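Local structure of BSU-2 beta-lactamase (Bacillus subtilis, 6W5E) at residues Y128-A133 with F162-S167; L148-E153 with L173-F178; G225-F230 with Y238-N243. The protein probably hydrolyses the amide bond of beta-lactam antibiotics as a serine-dependent class D beta-lactamase. All coordinates share one frame; numbering follows the deposited sequence. Where two conformers were deposited one is given.

Contact 1. Residues Y128-A133 with F162-S167; sequences YYQALA and FWLQSS
Trp163 packs its six-membered ring against helix 126-136 in a buried, mainly apolar loop-to-helix contact. The loop between helices 138-147 and 172-184 supplies the tryptophan, and Tyr129, Gln130 and Ala133, on one side of the helix, receive it. The far rim of the indole does the touching. Ala133 CB lies 3.7 Å from Trp163 CH2 and almost as near to CZ3. One turn earlier, Gln130 CG comes to 4.0 Å from Trp163 CZ2. Tyr129 offers backbone rather than ring: its O sits 3.9 Å from Trp163 CH2, and this O already accepts the helical bond from Ala133 N. All three approach the indole obliquely. With CG between its backbone N and carbonyl carbon (chi1 66°), Trp163 turns its benzo rim to the helix. Leu164 folds back over one indole face, with CG 3.4 Å above the plane, toward the rim of the ring. Its CD1 also meets Gln130 NE2 at 3.9 Å. That amide plane is turned 74° from the indole, and NE2 is hydrogen-bonded to Asp160 O, so the glutamine is tied to the same loop. The opposite end of the indole is polar. Trp163 NE1 donates to OQ2 of the carboxylated lysine at position 79, the general base of class D beta-lactamases. Van der Waals contacts, mostly from carbon, thus hold one end of the indole, while its N-H probably helps to stabilise the carbamate.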
loop_
_atom_site.group_PDB
_atom_site.type_symbol
_atom_site.label_atom_id
_atom_site.label_comp_id
_atom_site.label_asym_id
_atom_site.label_seq_id
_atom_site.Cartn_x
_atom_site.Cartn_y
_atom_site.Cartn_z
ATOM N N TYR A 128 5.273 15.300 -2.728
ATOM C CA TYR A 128 6.273 15.055 -1.695
ATOM C C TYR A 128 7.101 13.823 -2.041
ATOM O O TYR A 128 8.337 13.836 -1.957
ATOM C CB TYR A 128 5.574 14.871 -0.339
ATOM C CG TYR A 128 6.550 14.687 0.805
ATOM C CD1 TYR A 128 7.256 13.486 0.964
ATOM C CD2 TYR A 128 6.782 15.711 1.717
ATOM C CE1 TYR A 128 8.174 13.327 1.967
ATOM C CE2 TYR A 128 7.689 15.550 2.749
ATOM C CZ TYR A 128 8.379 14.353 2.861
ATOM O OH TYR A 128 9.305 14.184 3.853
ATOM N N TYR A 129 6.426 12.735 -2.422
ATOM C CA TYR A 129 7.126 11.490 -2.712
ATOM C C TYR A 129 7.896 11.558 -4.025
ATOM O O TYR A 129 8.868 10.815 -4.197
ATOM C CB TYR A 129 6.155 10.305 -2.635
ATOM C CG TYR A 129 5.943 9.858 -1.199
ATOM C CD1 TYR A 129 5.195 10.623 -0.305
ATOM C CD2 TYR A 129 6.554 8.708 -0.717
ATOM C CE1 TYR A 129 5.025 10.216 1.017
ATOM C CE2 TYR A 129 6.383 8.297 0.590
ATOM C CZ TYR A 129 5.637 9.061 1.455
ATOM O OH TYR A 129 5.496 8.637 2.755
ATOM N N GLN A 130 7.497 12.441 -4.943
ATOM C CA GLN A 130 8.310 12.677 -6.132
ATOM C C GLN A 130 9.643 13.319 -5.758
ATOM O O GLN A 130 10.696 12.923 -6.271
ATOM C CB GLN A 130 7.532 13.530 -7.136
ATOM C CG GLN A 130 6.393 12.764 -7.791
ATOM C CD GLN A 130 5.543 13.637 -8.692
ATOM O OE1 GLN A 130 5.135 14.733 -8.308
ATOM N NE2 GLN A 130 5.257 13.145 -9.891
ATOM N N ALA A 131 9.628 14.296 -4.843
ATOM C CA ALA A 131 10.886 14.870 -4.363
ATOM C C ALA A 131 11.747 13.818 -3.671
ATOM O O ALA A 131 12.969 13.766 -3.878
ATOM C CB ALA A 131 10.594 16.037 -3.428
ATOM N N LEU A 132 11.127 12.963 -2.854
ATOM C CA LEU A 132 11.869 11.889 -2.203
ATOM C C LEU A 132 12.499 10.951 -3.229
ATOM O O LEU A 132 13.677 10.602 -3.125
ATOM C CB LEU A 132 10.939 11.115 -1.274
ATOM C CG LEU A 132 11.523 9.850 -0.649
ATOM C CD1 LEU A 132 12.837 10.136 0.065
ATOM C CD2 LEU A 132 10.511 9.232 0.312
ATOM N N ALA A 133 11.722 10.522 -4.226
ATOM C CA ALA A 133 12.258 9.619 -5.244
ATOM C C ALA A 133 13.453 10.238 -5.961
ATOM O O ALA A 133 14.452 9.551 -6.224
ATOM C CB ALA A 133 11.166 9.263 -6.250
ATOM N N PHE A 162 7.602 6.783 -12.352
ATOM C CA PHE A 162 7.499 5.386 -12.780
ATOM C C PHE A 162 6.380 4.606 -12.109
ATOM O O PHE A 162 5.945 3.597 -12.670
ATOM C CB PHE A 162 8.828 4.645 -12.611
ATOM C CG PHE A 162 9.305 4.532 -11.179
ATOM C CD1 PHE A 162 8.812 3.549 -10.337
ATOM C CD2 PHE A 162 10.272 5.398 -10.685
ATOM C CE1 PHE A 162 9.256 3.445 -9.032
ATOM C CE2 PHE A 162 10.727 5.292 -9.379
ATOM C CZ PHE A 162 10.215 4.313 -8.552
ATOM N N TRP A 163 5.920 5.021 -10.931
ATOM C CA TRP A 163 4.874 4.281 -10.225
ATOM C C TRP A 163 3.474 4.798 -10.526
ATOM O O TRP A 163 2.498 4.252 -9.986
ATOM C CB TRP A 163 5.117 4.290 -8.710
ATOM C CG TRP A 163 5.015 5.642 -8.054
ATOM C CD1 TRP A 163 3.918 6.179 -7.438
ATOM C CD2 TRP A 163 6.065 6.600 -7.901
ATOM N NE1 TRP A 163 4.213 7.417 -6.935
ATOM C CE2 TRP A 163 5.530 7.701 -7.198
ATOM C CE3 TRP A 163 7.405 6.634 -8.290
ATOM C CZ2 TRP A 163 6.290 8.829 -6.883
ATOM C CZ3 TRP A 163 8.159 7.755 -7.976
ATOM C CH2 TRP A 163 7.600 8.834 -7.279
ATOM N N LEU A 164 3.362 5.822 -11.367
ATOM C CA LEU A 164 2.106 6.521 -11.630
ATOM C C LEU A 164 1.694 6.263 -13.074
ATOM O O LEU A 164 2.118 6.984 -13.985
ATOM C CB LEU A 164 2.278 8.015 -11.382
ATOM C CG LEU A 164 2.689 8.381 -9.955
ATOM C CD1 LEU A 164 3.254 9.789 -9.929
ATOM C CD2 LEU A 164 1.500 8.255 -9.030
ATOM N N GLN A 165 0.836 5.260 -13.265
ATOM C CA GLN A 165 0.302 4.869 -14.574
ATOM C C GLN A 165 1.390 4.875 -15.646
ATOM O O GLN A 165 1.241 5.429 -16.739
ATOM C CB GLN A 165 -0.947 5.670 -14.965
ATOM C CG GLN A 165 -0.767 7.157 -15.235
ATOM C CD GLN A 165 -0.813 8.014 -13.980
ATOM O OE1 GLN A 165 -1.207 7.559 -12.897
ATOM N NE2 GLN A 165 -0.411 9.272 -14.123
ATOM N N SER A 166 2.499 4.222 -15.315
ATOM C CA SER A 166 3.715 4.323 -16.109
ATOM C C SER A 166 4.354 2.947 -16.263
ATOM O O SER A 166 3.660 1.957 -16.509
ATOM C CB SER A 166 4.671 5.331 -15.454
ATOM O OG SER A 166 5.863 5.559 -16.195
ATOM N N SER A 167 5.673 2.870 -16.108
ATOM C CA SER A 167 6.428 1.678 -16.482
ATOM C C SER A 167 6.377 0.574 -15.438
ATOM O O SER A 167 6.411 -0.610 -15.795
ATOM C CB SER A 167 7.879 2.058 -16.784
ATOM O OG SER A 167 8.511 2.610 -15.634
#

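Contact 2. Residues L148-E153 with L173-F178; sequences LSYGNE and LEQETF
Tyr150 points the edge of its ring at the face of Phe178 in a T-shaped pair. The planes stand at 83° and the centroids are 5.8 Å apart. Tyr150 CE2 makes the approach, 4.3 Å from Phe178 CD2, and lies toward the rim of the phenylalanine. Tyr150 keeps CG anti to its backbone N (chi1 -162°), which brings the ring back to helix 172-184 although CB starts away from it. Leu148 comes to the edge of Phe178, with CD2 4.3 Å from CE1. Val81 of helix 81-88 touches all three side chains.

The side chains of Tyr150 and Gln175 cross obliquely, ring and amide planes 63° apart. Water 3 joins their polar ends: it accepts from Tyr150 OH at 2.7 Å, near the ring plane, and donates to Gln175 OE1 at 2.8 Å. Gln175 NE2 is bonded to Thr77 OG1. One residue earlier on the helix, Glu174 extends toward the turn 150-153, a type II' turn with Gly151 at positive phi. Glu174 OE1 lies 3.6 Å from Gly151 CA and accepts from Ser171 N, while OE2 pairs with Arg71. Water 1 donates to both Ser149 O and Glu174 O. Aromatic packing thus joins the loop after helix 138-147 to helix 172-184, and water connects their polar groups. The Arg71 salt bridge would offset the carboxylate charge beside the turn.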
loop_
_atom_site.group_PDB
_atom_site.type_symbol
_atom_site.label_atom_id
_atom_site.label_comp_id
_atom_site.label_asym_id
_atom_site.label_seq_id
_atom_site.Cartn_x
_atom_site.Cartn_y
_atom_site.Cartn_z
ATOM N N LEU A 148 13.920 -6.046 -3.260
ATOM C CA LEU A 148 12.558 -6.204 -2.774
ATOM C C LEU A 148 11.665 -7.021 -3.700
ATOM O O LEU A 148 10.495 -7.248 -3.362
ATOM C CB LEU A 148 11.931 -4.831 -2.552
ATOM C CG LEU A 148 12.628 -3.972 -1.502
ATOM C CD1 LEU A 148 12.026 -2.578 -1.487
ATOM C CD2 LEU A 148 12.558 -4.638 -0.123
ATOM N N SER A 149 12.169 -7.450 -4.857
ATOM C CA SER A 149 11.394 -8.259 -5.797
ATOM C C SER A 149 10.085 -7.569 -6.167
ATOM O O SER A 149 9.010 -8.170 -6.136
ATOM C CB SER A 149 11.133 -9.657 -5.229
ATOM O OG SER A 149 12.319 -10.423 -5.180
ATOM N N TYR A 150 10.176 -6.290 -6.516
ATOM C CA TYR A 150 8.975 -5.468 -6.644
ATOM C C TYR A 150 8.479 -5.471 -8.089
ATOM O O TYR A 150 8.813 -4.596 -8.886
ATOM C CB TYR A 150 9.226 -4.061 -6.110
ATOM C CG TYR A 150 7.934 -3.337 -5.825
ATOM C CD1 TYR A 150 7.309 -2.586 -6.812
ATOM C CD2 TYR A 150 7.324 -3.427 -4.582
ATOM C CE1 TYR A 150 6.122 -1.929 -6.567
ATOM C CE2 TYR A 150 6.123 -2.779 -4.330
ATOM C CZ TYR A 150 5.531 -2.033 -5.329
ATOM O OH TYR A 150 4.352 -1.369 -5.089
ATOM N N GLY A 151 7.643 -6.455 -8.418
ATOM C CA GLY A 151 6.995 -6.485 -9.726
ATOM C C GLY A 151 7.987 -6.583 -10.868
ATOM O O GLY A 151 9.008 -7.274 -10.784
ATOM N N ASN A 152 7.696 -5.872 -11.959
ATOM C CA ASN A 152 8.607 -5.886 -13.099
ATOM C C ASN A 152 9.832 -5.004 -12.886
ATOM O O ASN A 152 10.711 -4.980 -13.754
ATOM C CB ASN A 152 7.884 -5.528 -14.409
ATOM C CG ASN A 152 7.533 -4.042 -14.529
ATOM O OD1 ASN A 152 7.672 -3.261 -13.584
ATOM N ND2 ASN A 152 7.069 -3.648 -15.709
ATOM N N GLU A 153 9.902 -4.271 -11.769
ATOM C CA GLU A 153 11.061 -3.457 -11.401
ATOM C C GLU A 153 11.420 -2.409 -12.455
ATOM O O GLU A 153 12.548 -1.911 -12.473
ATOM C CB GLU A 153 12.276 -4.326 -11.033
ATOM C CG GLU A 153 11.936 -5.458 -10.068
ATOM C CD GLU A 153 13.121 -6.351 -9.761
ATOM O OE1 GLU A 153 14.266 -5.943 -10.060
ATOM O OE2 GLU A 153 12.908 -7.456 -9.213
ATOM N N LEU A 173 -0.882 -10.354 -6.140
ATOM C CA LEU A 173 -0.204 -11.387 -5.360
ATOM C C LEU A 173 1.226 -10.980 -5.017
ATOM O O LEU A 173 1.705 -11.264 -3.913
ATOM C CB LEU A 173 -0.242 -12.727 -6.095
ATOM C CG LEU A 173 -1.541 -13.503 -5.863
ATOM C CD1 LEU A 173 -1.712 -14.643 -6.865
ATOM C CD2 LEU A 173 -1.608 -14.010 -4.422
ATOM N N GLU A 174 1.921 -10.303 -5.941
ATOM C CA GLU A 174 3.268 -9.817 -5.641
ATOM C C GLU A 174 3.239 -8.741 -4.559
ATOM O O GLU A 174 4.146 -8.674 -3.715
ATOM C CB GLU A 174 3.944 -9.298 -6.913
ATOM C CG GLU A 174 4.385 -10.402 -7.871
ATOM C CD GLU A 174 4.895 -9.885 -9.204
ATOM O OE1 GLU A 174 4.338 -8.898 -9.733
ATOM O OE2 GLU A 174 5.869 -10.477 -9.725
ATOM N N GLN A 175 2.213 -7.887 -4.573
ATOM C CA GLN A 175 2.035 -6.928 -3.487
ATOM C C GLN A 175 1.843 -7.647 -2.156
ATOM O O GLN A 175 2.423 -7.241 -1.140
ATOM C CB GLN A 175 0.843 -6.021 -3.777
ATOM C CG GLN A 175 1.106 -4.959 -4.839
ATOM C CD GLN A 175 1.119 -3.545 -4.273
ATOM O OE1 GLN A 175 1.576 -3.314 -3.161
ATOM N NE2 GLN A 175 0.620 -2.595 -5.046
ATOM N N GLU A 176 1.035 -8.717 -2.142
ATOM C CA GLU A 176 0.837 -9.476 -0.909
ATOM C C GLU A 176 2.159 -10.012 -0.382
ATOM O O GLU A 176 2.422 -9.963 0.824
ATOM C CB GLU A 176 -0.144 -10.634 -1.119
ATOM C CG GLU A 176 -0.548 -11.348 0.193
ATOM C CD GLU A 176 0.537 -12.280 0.790
ATOM O OE1 GLU A 176 1.376 -12.803 0.027
ATOM O OE2 GLU A 176 0.561 -12.495 2.026
ATOM N N THR A 177 2.983 -10.570 -1.272
ATOM C CA THR A 177 4.252 -11.154 -0.857
ATOM C C THR A 177 5.123 -10.110 -0.187
ATOM O O THR A 177 5.684 -10.348 0.890
ATOM C CB THR A 177 4.941 -11.746 -2.084
ATOM O OG1 THR A 177 4.139 -12.828 -2.561
ATOM C CG2 THR A 177 6.360 -12.242 -1.764
ATOM N N PHE A 178 5.217 -8.930 -0.800
ATOM C CA PHE A 178 6.002 -7.845 -0.226
ATOM C C PHE A 178 5.436 -7.419 1.122
ATOM O O PHE A 178 6.175 -7.281 2.105
ATOM C CB PHE A 178 6.016 -6.668 -1.197
ATOM C CG PHE A 178 6.530 -5.394 -0.594
ATOM C CD1 PHE A 178 7.868 -5.254 -0.253
ATOM C CD2 PHE A 178 5.665 -4.346 -0.344
ATOM C CE1 PHE A 178 8.330 -4.085 0.321
ATOM C CE2 PHE A 178 6.120 -3.177 0.227
ATOM C CZ PHE A 178 7.457 -3.044 0.559
HETATM O O HOH W 1 6.985 -9.197 -4.125
HETATM O O HOH W 2 8.186 -10.577 -7.978
HETATM O O HOH W 3 3.494 -1.362 -2.526
#

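Contact 3. Residues G225-F230 with Y238-N243; sequences GWFVGF and YVFVTN
Asn243 covers one face of the Trp226 indole, and Val241 CG1 lies at its edge, in plane. All three residues lie on an antiparallel beta hairpin, two central strands of the sheet of the penicillin-binding-protein fold. Asn243 ND2 sits 3.5 Å above the centre of the ring system, and CB makes a CH-pi contact with the six-membered ring. The amide is turned 58° from the indole; its OD1 accepts from Arg67 and Gln72. Trp226 NE1 donates to Thr73 O.

Helix 172-184 packs on the face bearing Trp226, Val228 and Val241. Phe227 and Phe240 lie on the other face, against helix 248-261. Their planes are 26° apart but slid apart, with little overlap; Phe227 CE2 reaches Phe240 CE1 at 3.5 Å. Phe240 CG stands between its backbone N and carbonyl carbon (chi1 59°), which lays the ring across Gly229. Gly229 C is 3.5 Å above the ring, toward its rim, and Phe227 O lies at its edge.

Two hydrogen-bonded pairs, Phe227 with Thr242 and Gly229 with Phe240, hold the strands in register. In the second pair, Phe240 N donates to Gly229 O at 2.9 Å, while Gly229 CA makes a CH-pi contact 4.0 Å from the Phe240 ring centroid.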
loop_
_atom_site.group_PDB
_atom_site.type_symbol
_atom_site.label_atom_id
_atom_site.label_comp_id
_atom_site.label_asym_id
_atom_site.label_seq_id
_atom_site.Cartn_x
_atom_site.Cartn_y
_atom_site.Cartn_z
ATOM N N GLY A 225 -7.713 1.069 -8.892
ATOM C CA GLY A 225 -7.738 1.365 -7.470
ATOM C C GLY A 225 -7.148 0.233 -6.657
ATOM O O GLY A 225 -7.293 -0.948 -6.995
ATOM N N TRP A 226 -6.491 0.610 -5.561
ATOM C CA TRP A 226 -5.863 -0.341 -4.661
ATOM C C TRP A 226 -6.145 0.052 -3.216
ATOM O O TRP A 226 -6.243 1.235 -2.887
ATOM C CB TRP A 226 -4.346 -0.265 -4.760
ATOM C CG TRP A 226 -3.651 -0.655 -6.027
ATOM C CD1 TRP A 226 -3.334 0.162 -7.078
ATOM C CD2 TRP A 226 -3.055 -1.929 -6.315
ATOM N NE1 TRP A 226 -2.614 -0.539 -8.021
ATOM C CE2 TRP A 226 -2.430 -1.825 -7.578
ATOM C CE3 TRP A 226 -3.001 -3.152 -5.633
ATOM C CZ2 TRP A 226 -1.754 -2.891 -8.166
ATOM C CZ3 TRP A 226 -2.329 -4.214 -6.218
ATOM C CH2 TRP A 226 -1.724 -4.079 -7.476
ATOM N N PHE A 227 -6.200 -0.953 -2.339
ATOM C CA PHE A 227 -6.050 -0.740 -0.903
ATOM C C PHE A 227 -5.290 -1.942 -0.365
ATOM O O PHE A 227 -5.747 -3.082 -0.501
ATOM C CB PHE A 227 -7.397 -0.559 -0.193
ATOM C CG PHE A 227 -7.273 -0.214 1.273
ATOM C CD1 PHE A 227 -6.634 0.959 1.681
ATOM C CD2 PHE A 227 -7.788 -1.060 2.244
ATOM C CE1 PHE A 227 -6.524 1.274 3.027
ATOM C CE2 PHE A 227 -7.681 -0.741 3.591
ATOM C CZ PHE A 227 -7.052 0.421 3.981
ATOM N N VAL A 228 -4.106 -1.701 0.195
ATOM C CA VAL A 228 -3.202 -2.769 0.595
ATOM C C VAL A 228 -2.719 -2.506 2.010
ATOM O O VAL A 228 -2.590 -1.354 2.432
ATOM C CB VAL A 228 -2.016 -2.905 -0.394
ATOM C CG1 VAL A 228 -2.533 -3.009 -1.837
ATOM C CG2 VAL A 228 -1.041 -1.743 -0.273
ATOM N N GLY A 229 -2.465 -3.572 2.752
ATOM C CA GLY A 229 -2.015 -3.352 4.121
ATOM C C GLY A 229 -2.169 -4.605 4.968
ATOM O O GLY A 229 -2.051 -5.726 4.474
ATOM N N PHE A 230 -2.393 -4.382 6.259
ATOM C CA PHE A 230 -2.535 -5.490 7.184
ATOM C C PHE A 230 -3.353 -5.026 8.374
ATOM O O PHE A 230 -3.511 -3.829 8.613
ATOM C CB PHE A 230 -1.189 -6.113 7.602
ATOM C CG PHE A 230 -0.022 -5.171 7.548
ATOM C CD1 PHE A 230 0.193 -4.234 8.546
ATOM C CD2 PHE A 230 0.877 -5.233 6.493
ATOM C CE1 PHE A 230 1.275 -3.376 8.485
ATOM C CE2 PHE A 230 1.962 -4.376 6.436
ATOM C CZ PHE A 230 2.156 -3.445 7.434
ATOM N N TYR A 238 -3.365 -10.242 9.823
ATOM C CA TYR A 238 -3.709 -10.649 8.469
ATOM C C TYR A 238 -3.227 -9.586 7.496
ATOM O O TYR A 238 -3.294 -8.392 7.797
ATOM C CB TYR A 238 -5.227 -10.812 8.316
ATOM C CG TYR A 238 -5.816 -11.927 9.148
ATOM C CD1 TYR A 238 -6.012 -11.774 10.516
ATOM C CD2 TYR A 238 -6.185 -13.129 8.559
ATOM C CE1 TYR A 238 -6.544 -12.803 11.278
ATOM C CE2 TYR A 238 -6.717 -14.157 9.307
ATOM C CZ TYR A 238 -6.891 -13.992 10.657
ATOM O OH TYR A 238 -7.423 -15.019 11.398
ATOM N N VAL A 239 -2.743 -10.026 6.335
ATOM C CA VAL A 239 -2.266 -9.147 5.271
ATOM C C VAL A 239 -3.300 -9.161 4.152
ATOM O O VAL A 239 -3.797 -10.230 3.773
ATOM C CB VAL A 239 -0.891 -9.606 4.753
ATOM C CG1 VAL A 239 -0.392 -8.647 3.692
ATOM C CG2 VAL A 239 0.124 -9.736 5.905
ATOM N N PHE A 240 -3.640 -7.985 3.625
ATOM C CA PHE A 240 -4.657 -7.909 2.579
ATOM C C PHE A 240 -4.197 -7.064 1.397
ATOM O O PHE A 240 -3.412 -6.114 1.539
ATOM C CB PHE A 240 -6.001 -7.367 3.111
ATOM C CG PHE A 240 -5.890 -5.994 3.707
ATOM C CD1 PHE A 240 -5.876 -4.867 2.894
ATOM C CD2 PHE A 240 -5.791 -5.828 5.080
ATOM C CE1 PHE A 240 -5.733 -3.595 3.437
ATOM C CE2 PHE A 240 -5.666 -4.557 5.628
ATOM C CZ PHE A 240 -5.640 -3.445 4.803
ATOM N N VAL A 241 -4.733 -7.408 0.225
ATOM C CA VAL A 241 -4.586 -6.617 -0.990
ATOM C C VAL A 241 -5.917 -6.635 -1.721
ATOM O O VAL A 241 -6.457 -7.708 -2.016
ATOM C CB VAL A 241 -3.488 -7.193 -1.906
ATOM C CG1 VAL A 241 -3.546 -6.572 -3.296
ATOM C CG2 VAL A 241 -2.114 -6.955 -1.300
ATOM N N THR A 242 -6.435 -5.452 -2.032
ATOM C CA THR A 242 -7.616 -5.291 -2.866
ATOM C C THR A 242 -7.255 -4.436 -4.068
ATOM O O THR A 242 -6.564 -3.421 -3.930
ATOM C CB THR A 242 -8.736 -4.626 -2.076
ATOM O OG1 THR A 242 -9.006 -5.422 -0.921
ATOM C CG2 THR A 242 -10.006 -4.499 -2.920
ATOM N N ASN A 243 -7.706 -4.858 -5.249
ATOM C CA ASN A 243 -7.405 -4.145 -6.483
ATOM C C ASN A 243 -8.642 -4.196 -7.370
ATOM O O ASN A 243 -9.262 -5.255 -7.498
ATOM C CB ASN A 243 -6.195 -4.798 -7.173
ATOM C CG ASN A 243 -6.061 -4.415 -8.623
ATOM O OD1 ASN A 243 -6.566 -5.111 -9.500
ATOM N ND2 ASN A 243 -5.370 -3.310 -8.890
#

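How the contacts relate
Contacts 1 and 2 alternate along the chain: 128-133, 148-153, 162-167, then 173-178. Contact 3 follows, on neighbouring strands. The centres of contacts 1 and 2 are about 17 Å apart. Both use the loop between helices 138-147 and 172-184, where Asn152 ND2 probably bonds to Ser167 O. Contact 2 lies about 13 Å from contact 3, centre to centre, and packs on it directly: Gln175 NE2 is 3.6 Å from Trp226 CZ3, and Glu176 and Gln175 meet Val241. Contacts 1 and 3 do not touch, their centres being about 20 Å apart. Helix 172-184 thus bridges the helical region and the sheet, the two parts between which enzymes of this family place the active site.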